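Local coordinates for protein tryptophanyl-tRNA synthetase (Thermus thermophilus, PDB 2EL7) that probably charges tRNA(Trp) with tryptophan at the expense of ATP, as a homodimeric class I aminoacyl-tRNA synthetase, at residues R164-L168 with F169-F173; A316-E319 with E320-K324; L93-V96 with F97-T101. All coordinates share one frame; numbering follows the deposited sequence.

In the fold
Three local contacts come one after another along the chain, none nested in or crossing another, and they meet on the same side of the molecule. Contact 3 (93-101) comes first and carries helix 89-99 into the turn that ends it. Contact 1 (164-173) then closes helix 153-169 and bends the chain back along the helix's last turn, towards strand 177-179. Contact 2 (316-324) is the final stretch of the long helix 296-324. Leu100 packs on Phe165 and Leu168, Leu93 on Met318 and Val321, and Thr172 is hydrogen-bonded to Lys324, so three helices far apart in the sequence share one cluster. Contacts 1 and 3 also touch the second subunit.

Contact 1 of 3, residues R164-L168 with F169-F173; sequences RFNHL and FGETF
The side-chain amide of Asn166 grips the backbone of Thr172 and Phe173 with three hydrogen bonds. Asn166 OD1 accepts from Phe173 N at 2.8 Å, in the carbonyl plane and on a lone pair, and from Thr172 N at 2.6 Å, a donor that stands well above that plane. Asn166 ND2 gives a nearly straight bond to Phe173 O at 2.7 Å, within the amide plane; the bonds accepted at OD1 and the one donated at ND2 together fix which way round the amide is turned. With CG beside the backbone N (chi1 -67°), the amide is directed at the chain returning from the helix. The helix itself ends here: Phe169 N bonds to Phe165 O, Gly170 N to Asn166 O, and Gly170 then leaves helical geometry with positive phi. Thr172 OG1 donates to Gly170 O across the turn and is also hydrogen-bonded to Lys324 of helix 296-324.

Next to these bonds is a cluster of three phenylalanines. Phe165 is in the middle: the edge of Phe169 meets one face, with centroids 4.8 Å apart and planes at 56°, and the edge of Phe173 meets the opposite face, with centroids 5.0 Å apart and planes at 71°. Thr172 OG1 sits at the Phe165 ring edge, 3.2 Å from CE2. Leu168 CB lies over one face of the Phe169 ring, 3.9 Å from its centroid, in a CH-pi contact. Val321 and Leu100 also touch Phe165, and Tyr53 of the second subunit packs on Phe169.

The amide thus supplies partners for two N-H groups and a carbonyl of the loop that follows the helix, holding that loop against its last turn beside the phenylalanines.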
loop_
_atom_site.group_PDB
_atom_site.type_symbol
_atom_site.label_atom_id
_atom_site.label_comp_id
_atom_site.label_asym_id
_atom_site.label_seq_id
_atom_site.Cartn_x
_atom_site.Cartn_y
_atom_site.Cartn_z
ATOM N N ARG A 164 -18.460 3.835 2.300
ATOM C CA ARG A 164 -18.306 3.637 0.864
ATOM C C ARG A 164 -18.114 2.166 0.549
ATOM O O ARG A 164 -18.713 1.657 -0.401
ATOM C CB ARG A 164 -17.127 4.453 0.336
ATOM C CG ARG A 164 -17.087 4.546 -1.165
ATOM C CD ARG A 164 -16.091 5.633 -1.622
ATOM N NE ARG A 164 -16.443 7.002 -1.211
ATOM C CZ ARG A 164 -15.758 7.735 -0.336
ATOM N NH1 ARG A 164 -16.167 8.969 -0.041
ATOM N NH2 ARG A 164 -14.669 7.240 0.249
ATOM N N PHE A 165 -17.298 1.482 1.362
ATOM C CA PHE A 165 -17.046 0.069 1.166
ATOM C C PHE A 165 -18.310 -0.736 1.431
ATOM O O PHE A 165 -18.700 -1.575 0.610
ATOM C CB PHE A 165 -15.920 -0.435 2.089
ATOM C CG PHE A 165 -15.474 -1.855 1.794
ATOM C CD1 PHE A 165 -14.323 -2.102 1.031
ATOM C CD2 PHE A 165 -16.222 -2.951 2.246
ATOM C CE1 PHE A 165 -13.923 -3.417 0.720
ATOM C CE2 PHE A 165 -15.835 -4.267 1.942
ATOM C CZ PHE A 165 -14.683 -4.499 1.177
ATOM N N ASN A 166 -18.948 -0.503 2.573
ATOM C CA ASN A 166 -20.165 -1.248 2.911
ATOM C C ASN A 166 -21.265 -1.138 1.848
ATOM O O ASN A 166 -21.917 -2.131 1.524
ATOM C CB ASN A 166 -20.718 -0.819 4.274
ATOM C CG ASN A 166 -19.800 -1.217 5.437
ATOM O OD1 ASN A 166 -18.957 -2.118 5.318
ATOM N ND2 ASN A 166 -19.978 -0.559 6.575
ATOM N N HIS A 167 -21.455 0.057 1.298
ATOM C CA HIS A 167 -22.469 0.266 0.281
ATOM C C HIS A 167 -22.146 -0.442 -1.033
ATOM O O HIS A 167 -23.043 -1.028 -1.657
ATOM C CB HIS A 167 -22.660 1.772 0.010
ATOM C CG HIS A 167 -23.482 2.068 -1.213
ATOM N ND1 HIS A 167 -24.820 1.747 -1.310
ATOM C CD2 HIS A 167 -23.158 2.685 -2.378
ATOM C CE1 HIS A 167 -25.287 2.160 -2.478
ATOM N NE2 HIS A 167 -24.299 2.733 -3.145
ATOM N N LEU A 168 -20.880 -0.381 -1.454
ATOM C CA LEU A 168 -20.441 -1.006 -2.711
ATOM C C LEU A 168 -20.239 -2.526 -2.683
ATOM O O LEU A 168 -20.380 -3.171 -3.706
ATOM C CB LEU A 168 -19.107 -0.403 -3.185
ATOM C CG LEU A 168 -18.911 1.093 -3.408
ATOM C CD1 LEU A 168 -17.416 1.377 -3.638
ATOM C CD2 LEU A 168 -19.749 1.554 -4.602
ATOM N N PHE A 169 -19.872 -3.107 -1.543
ATOM C CA PHE A 169 -19.628 -4.539 -1.551
ATOM C C PHE A 169 -20.386 -5.384 -0.554
ATOM O O PHE A 169 -20.206 -6.595 -0.554
ATOM C CB PHE A 169 -18.122 -4.821 -1.381
ATOM C CG PHE A 169 -17.236 -3.976 -2.261
ATOM C CD1 PHE A 169 -16.466 -2.942 -1.713
ATOM C CD2 PHE A 169 -17.169 -4.207 -3.640
ATOM C CE1 PHE A 169 -15.641 -2.151 -2.518
ATOM C CE2 PHE A 169 -16.350 -3.420 -4.462
ATOM C CZ PHE A 169 -15.583 -2.392 -3.904
ATOM N N GLY A 170 -21.232 -4.778 0.271
ATOM C CA GLY A 170 -21.955 -5.541 1.280
ATOM C C GLY A 170 -21.416 -5.142 2.647
ATOM O O GLY A 170 -20.210 -4.906 2.776
ATOM N N GLU A 171 -22.275 -5.068 3.665
ATOM C CA GLU A 171 -21.849 -4.635 4.999
ATOM C C GLU A 171 -20.618 -5.389 5.463
ATOM O O GLU A 171 -20.637 -6.607 5.603
ATOM C CB GLU A 171 -22.978 -4.798 6.037
ATOM C CG GLU A 171 -22.649 -4.084 7.371
ATOM C CD GLU A 171 -23.723 -4.217 8.444
ATOM O OE1 GLU A 171 -24.017 -5.366 8.835
ATOM O OE2 GLU A 171 -24.259 -3.173 8.906
ATOM N N THR A 172 -19.538 -4.666 5.722
ATOM C CA THR A 172 -18.319 -5.338 6.126
ATOM C C THR A 172 -17.608 -4.736 7.324
ATOM O O THR A 172 -17.126 -5.470 8.201
ATOM C CB THR A 172 -17.303 -5.352 4.977
ATOM O OG1 THR A 172 -17.896 -5.935 3.807
ATOM C CG2 THR A 172 -16.088 -6.137 5.381
ATOM N N PHE A 173 -17.537 -3.406 7.347
ATOM C CA PHE A 173 -16.813 -2.697 8.385
ATOM C C PHE A 173 -17.638 -1.797 9.293
ATOM O O PHE A 173 -18.627 -1.204 8.867
ATOM C CB PHE A 173 -15.732 -1.813 7.745
ATOM C CG PHE A 173 -14.684 -2.559 6.971
ATOM C CD1 PHE A 173 -14.639 -2.478 5.592
ATOM C CD2 PHE A 173 -13.691 -3.266 7.626
ATOM C CE1 PHE A 173 -13.609 -3.087 4.866
ATOM C CE2 PHE A 173 -12.657 -3.876 6.919
ATOM C CZ PHE A 173 -12.616 -3.786 5.531
#

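Contact 2 of 3, residues A316-E319 with E320-K324; sequences ATME and EVREK
Met318 CG lies over one face of the Arg322 guanidinium, 3.6 Å above its plane and close to its centre, while Glu319 CG sits at the edge, 4.0 Å from Arg322 NH1. This is i to i+4 and i to i+3 packing on the last turns of the long helix 296-324, where the side chains of 318, 319 and 322 come together. Met318 starts with CG anti to the backbone N (chi1 -159°) and then bends, which lays CG against the guanidinium and carries CE round to Arg322 CG, and to within 3.9 Å of Val321 CG1. Arg322 bends at chi3, crossing Met318 at about a right angle. Its NH2 forms a salt bridge with Glu92 of helix 89-99, whereas the carboxylate of Glu319 stays apart, OE2 to NH1 5.3 Å, and its charge would add at most a general attraction.

In the backbone, the i to i+4 pattern runs from Ala316 O to Glu320 N through Glu319 O to Glu323 N. Thr317 and Val321, buried on another flank, both pack on Phe173, and Thr317 OG1 is bound to Ile139 O. Further round, Glu320 is extended and its OE2 forms a salt bridge with Lys141. A second salt bridge joins Lys324 NZ to Glu320 OE1 at 2.9 Å, on the anti side and 20° out of the carboxylate plane.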
loop_
_atom_site.group_PDB
_atom_site.type_symbol
_atom_site.label_atom_id
_atom_site.label_comp_id
_atom_site.label_asym_id
_atom_site.label_seq_id
_atom_site.Cartn_x
_atom_site.Cartn_y
_atom_site.Cartn_z
ATOM N N ALA A 316 -8.696 -13.057 8.524
ATOM C CA ALA A 316 -10.115 -13.327 8.341
ATOM C C ALA A 316 -10.689 -12.115 7.589
ATOM O O ALA A 316 -11.340 -12.270 6.551
ATOM C CB ALA A 316 -10.820 -13.518 9.704
ATOM N N THR A 317 -10.392 -10.912 8.068
ATOM C CA THR A 317 -10.916 -9.722 7.415
ATOM C C THR A 317 -10.481 -9.622 5.973
ATOM O O THR A 317 -11.286 -9.311 5.098
ATOM C CB THR A 317 -10.469 -8.401 8.083
ATOM O OG1 THR A 317 -10.916 -8.347 9.449
ATOM C CG2 THR A 317 -11.076 -7.220 7.309
ATOM N N MET A 318 -9.203 -9.875 5.723
ATOM C CA MET A 318 -8.666 -9.780 4.377
ATOM C C MET A 318 -9.273 -10.841 3.429
ATOM O O MET A 318 -9.374 -10.621 2.225
ATOM C CB MET A 318 -7.130 -9.886 4.429
ATOM C CG MET A 318 -6.402 -9.317 3.213
ATOM S SD MET A 318 -6.811 -7.539 2.982
ATOM C CE MET A 318 -7.503 -7.533 1.384
ATOM N N GLU A 319 -9.679 -11.989 3.951
ATOM C CA GLU A 319 -10.277 -12.984 3.075
ATOM C C GLU A 319 -11.657 -12.475 2.731
ATOM O O GLU A 319 -12.086 -12.553 1.589
ATOM C CB GLU A 319 -10.366 -14.355 3.753
ATOM C CG GLU A 319 -9.109 -15.190 3.575
ATOM C CD GLU A 319 -9.162 -16.494 4.346
ATOM O OE1 GLU A 319 -10.041 -17.326 4.030
ATOM O OE2 GLU A 319 -8.329 -16.681 5.272
ATOM N N GLU A 320 -12.356 -11.949 3.729
ATOM C CA GLU A 320 -13.676 -11.397 3.498
ATOM C C GLU A 320 -13.610 -10.315 2.402
ATOM O O GLU A 320 -14.401 -10.338 1.458
ATOM C CB GLU A 320 -14.221 -10.823 4.797
ATOM C CG GLU A 320 -15.637 -10.362 4.738
ATOM C CD GLU A 320 -16.063 -9.707 6.036
ATOM O OE1 GLU A 320 -17.252 -9.309 6.164
ATOM O OE2 GLU A 320 -15.198 -9.597 6.935
ATOM N N VAL A 321 -12.654 -9.388 2.505
ATOM C CA VAL A 321 -12.505 -8.319 1.504
ATOM C C VAL A 321 -12.135 -8.830 0.107
ATOM O O VAL A 321 -12.754 -8.447 -0.874
ATOM C CB VAL A 321 -11.442 -7.253 1.937
ATOM C CG1 VAL A 321 -11.182 -6.265 0.792
ATOM C CG2 VAL A 321 -11.921 -6.501 3.170
ATOM N N ARG A 322 -11.143 -9.701 0.004
ATOM C CA ARG A 322 -10.746 -10.204 -1.310
ATOM C C ARG A 322 -11.930 -10.815 -2.068
ATOM O O ARG A 322 -12.081 -10.635 -3.285
ATOM C CB ARG A 322 -9.591 -11.226 -1.169
ATOM C CG ARG A 322 -8.264 -10.568 -0.794
ATOM C CD ARG A 322 -7.041 -11.463 -0.869
ATOM N NE ARG A 322 -6.945 -12.260 0.338
ATOM C CZ ARG A 322 -5.891 -12.318 1.146
ATOM N NH1 ARG A 322 -5.962 -13.086 2.218
ATOM N NH2 ARG A 322 -4.777 -11.628 0.904
ATOM N N GLU A 323 -12.783 -11.515 -1.344
ATOM C CA GLU A 323 -13.943 -12.165 -1.946
ATOM C C GLU A 323 -15.043 -11.188 -2.386
ATOM O O GLU A 323 -15.615 -11.342 -3.469
ATOM C CB GLU A 323 -14.523 -13.158 -0.955
ATOM C CG GLU A 323 -15.640 -13.976 -1.514
ATOM C CD GLU A 323 -16.657 -14.305 -0.453
ATOM O OE1 GLU A 323 -17.404 -13.382 -0.036
ATOM O OE2 GLU A 323 -16.696 -15.481 -0.020
ATOM N N LYS A 324 -15.329 -10.189 -1.540
ATOM C CA LYS A 324 -16.354 -9.191 -1.827
ATOM C C LYS A 324 -15.955 -8.215 -2.923
ATOM O O LYS A 324 -16.796 -7.684 -3.628
ATOM C CB LYS A 324 -16.720 -8.420 -0.556
ATOM C CG LYS A 324 -17.499 -9.257 0.471
ATOM C CD LYS A 324 -18.049 -8.406 1.612
ATOM C CE LYS A 324 -18.838 -9.255 2.584
ATOM N NZ LYS A 324 -18.969 -8.600 3.912
#

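Contact 3 of 3, residues L93-V96 with F97-T101; sequences LSWV and FTTLT
Leu93 lays its isobutyl end over one face of the Phe97 ring: CG is 3.9 Å from the ring centroid in a CH-pi contact, set toward the rim, and CD1 reaches Phe97 CE1 at 3.5 Å. In the backbone, Leu93 O takes the N-H of Phe97. Ser94 contributes its carbonyl, which accepts Thr98 N at 2.9 Å and Thr98 OG1 at 3.0 Å from opposite faces of its plane. Over one face of the Trp95 indole, toward the rim, lies Thr99 CG2, 3.7 Å from the six-membered ring's centroid in a CH-pi contact; Thr98 CG2 comes near Trp95 CZ3. Trp95 NE1 is bonded to Tyr44 O of the second subunit, so the indole belongs to the dimer interface. Val96 O receives Thr99 OG1 at 2.6 Å, in the carbonyl plane on a lone pair. That hydroxyl stands between the backbone N and the carbonyl carbon (chi1 66°), turned back onto the preceding turn. Leu100 N makes a weak bond to Val96 O and a stronger one to Phe97 O. Thr98 and Thr99 thus turn their hydroxyls onto carbonyls of their own helix, satisfying buried polar groups while their methyls pack around Trp95.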
loop_
_atom_site.group_PDB
_atom_site.type_symbol
_atom_site.label_atom_id
_atom_site.label_comp_id
_atom_site.label_asym_id
_atom_site.label_seq_id
_atom_site.Cartn_x
_atom_site.Cartn_y
_atom_site.Cartn_z
ATOM N N LEU A 93 -5.095 -4.109 2.348
ATOM C CA LEU A 93 -6.405 -3.509 2.515
ATOM C C LEU A 93 -6.199 -2.039 2.154
ATOM O O LEU A 93 -7.098 -1.355 1.642
ATOM C CB LEU A 93 -6.849 -3.626 3.976
ATOM C CG LEU A 93 -8.190 -2.973 4.275
ATOM C CD1 LEU A 93 -9.220 -3.482 3.262
ATOM C CD2 LEU A 93 -8.616 -3.330 5.702
ATOM N N SER A 94 -4.981 -1.573 2.417
ATOM C CA SER A 94 -4.614 -0.184 2.149
ATOM C C SER A 94 -4.748 0.192 0.668
ATOM O O SER A 94 -5.164 1.311 0.322
ATOM C CB SER A 94 -3.185 0.064 2.618
ATOM O OG SER A 94 -2.971 1.439 2.754
ATOM N N TRP A 95 -4.386 -0.737 -0.208
ATOM C CA TRP A 95 -4.499 -0.465 -1.632
ATOM C C TRP A 95 -5.969 -0.347 -1.981
ATOM O O TRP A 95 -6.365 0.588 -2.685
ATOM C CB TRP A 95 -3.843 -1.569 -2.478
ATOM C CG TRP A 95 -4.250 -1.476 -3.921
ATOM C CD1 TRP A 95 -4.944 -2.407 -4.639
ATOM C CD2 TRP A 95 -4.046 -0.367 -4.806
ATOM N NE1 TRP A 95 -5.189 -1.945 -5.916
ATOM C CE2 TRP A 95 -4.645 -0.698 -6.043
ATOM C CE3 TRP A 95 -3.415 0.875 -4.677
ATOM C CZ2 TRP A 95 -4.628 0.162 -7.137
ATOM C CZ3 TRP A 95 -3.398 1.735 -5.776
ATOM C CH2 TRP A 95 -4.001 1.372 -6.985
ATOM N N VAL A 96 -6.779 -1.283 -1.474
ATOM C CA VAL A 96 -8.219 -1.277 -1.756
ATOM C C VAL A 96 -8.794 0.064 -1.361
ATOM O O VAL A 96 -9.439 0.720 -2.161
ATOM C CB VAL A 96 -8.977 -2.415 -1.002
ATOM C CG1 VAL A 96 -10.475 -2.354 -1.331
ATOM C CG2 VAL A 96 -8.419 -3.782 -1.426
ATOM N N PHE A 97 -8.525 0.471 -0.128
ATOM C CA PHE A 97 -9.001 1.744 0.391
ATOM C C PHE A 97 -8.533 2.917 -0.472
ATOM O O PHE A 97 -9.322 3.798 -0.803
ATOM C CB PHE A 97 -8.540 1.911 1.845
ATOM C CG PHE A 97 -9.365 1.129 2.844
ATOM C CD1 PHE A 97 -10.329 0.214 2.422
ATOM C CD2 PHE A 97 -9.155 1.289 4.210
ATOM C CE1 PHE A 97 -11.071 -0.530 3.343
ATOM C CE2 PHE A 97 -9.888 0.550 5.144
ATOM C CZ PHE A 97 -10.855 -0.368 4.705
ATOM N N THR A 98 -7.253 2.929 -0.826
ATOM C CA THR A 98 -6.702 3.974 -1.678
ATOM C C THR A 98 -7.608 4.153 -2.910
ATOM O O THR A 98 -7.957 5.286 -3.263
ATOM C CB THR A 98 -5.232 3.610 -2.132
ATOM O OG1 THR A 98 -4.327 3.813 -1.040
ATOM C CG2 THR A 98 -4.769 4.452 -3.302
ATOM N N THR A 99 -8.016 3.054 -3.547
ATOM C CA THR A 99 -8.861 3.165 -4.750
ATOM C C THR A 99 -10.250 3.724 -4.444
ATOM O O THR A 99 -10.941 4.214 -5.345
ATOM C CB THR A 99 -9.064 1.792 -5.507
ATOM O OG1 THR A 99 -9.809 0.877 -4.683
ATOM C CG2 THR A 99 -7.712 1.143 -5.882
ATOM N N LEU A 100 -10.660 3.656 -3.180
ATOM C CA LEU A 100 -11.984 4.143 -2.810
ATOM C C LEU A 100 -11.941 5.489 -2.098
ATOM O O LEU A 100 -12.898 5.827 -1.408
ATOM C CB LEU A 100 -12.679 3.146 -1.885
ATOM C CG LEU A 100 -12.822 1.687 -2.314
ATOM C CD1 LEU A 100 -13.311 0.877 -1.119
ATOM C CD2 LEU A 100 -13.781 1.581 -3.482
ATOM N N THR A 101 -10.845 6.237 -2.257
ATOM C CA THR A 101 -10.688 7.537 -1.606
ATOM C C THR A 101 -10.476 8.699 -2.578
ATOM O O THR A 101 -9.517 8.721 -3.349
ATOM C CB THR A 101 -9.504 7.517 -0.599
ATOM O OG1 THR A 101 -9.686 6.434 0.320
ATOM C CG2 THR A 101 -9.435 8.829 0.215
#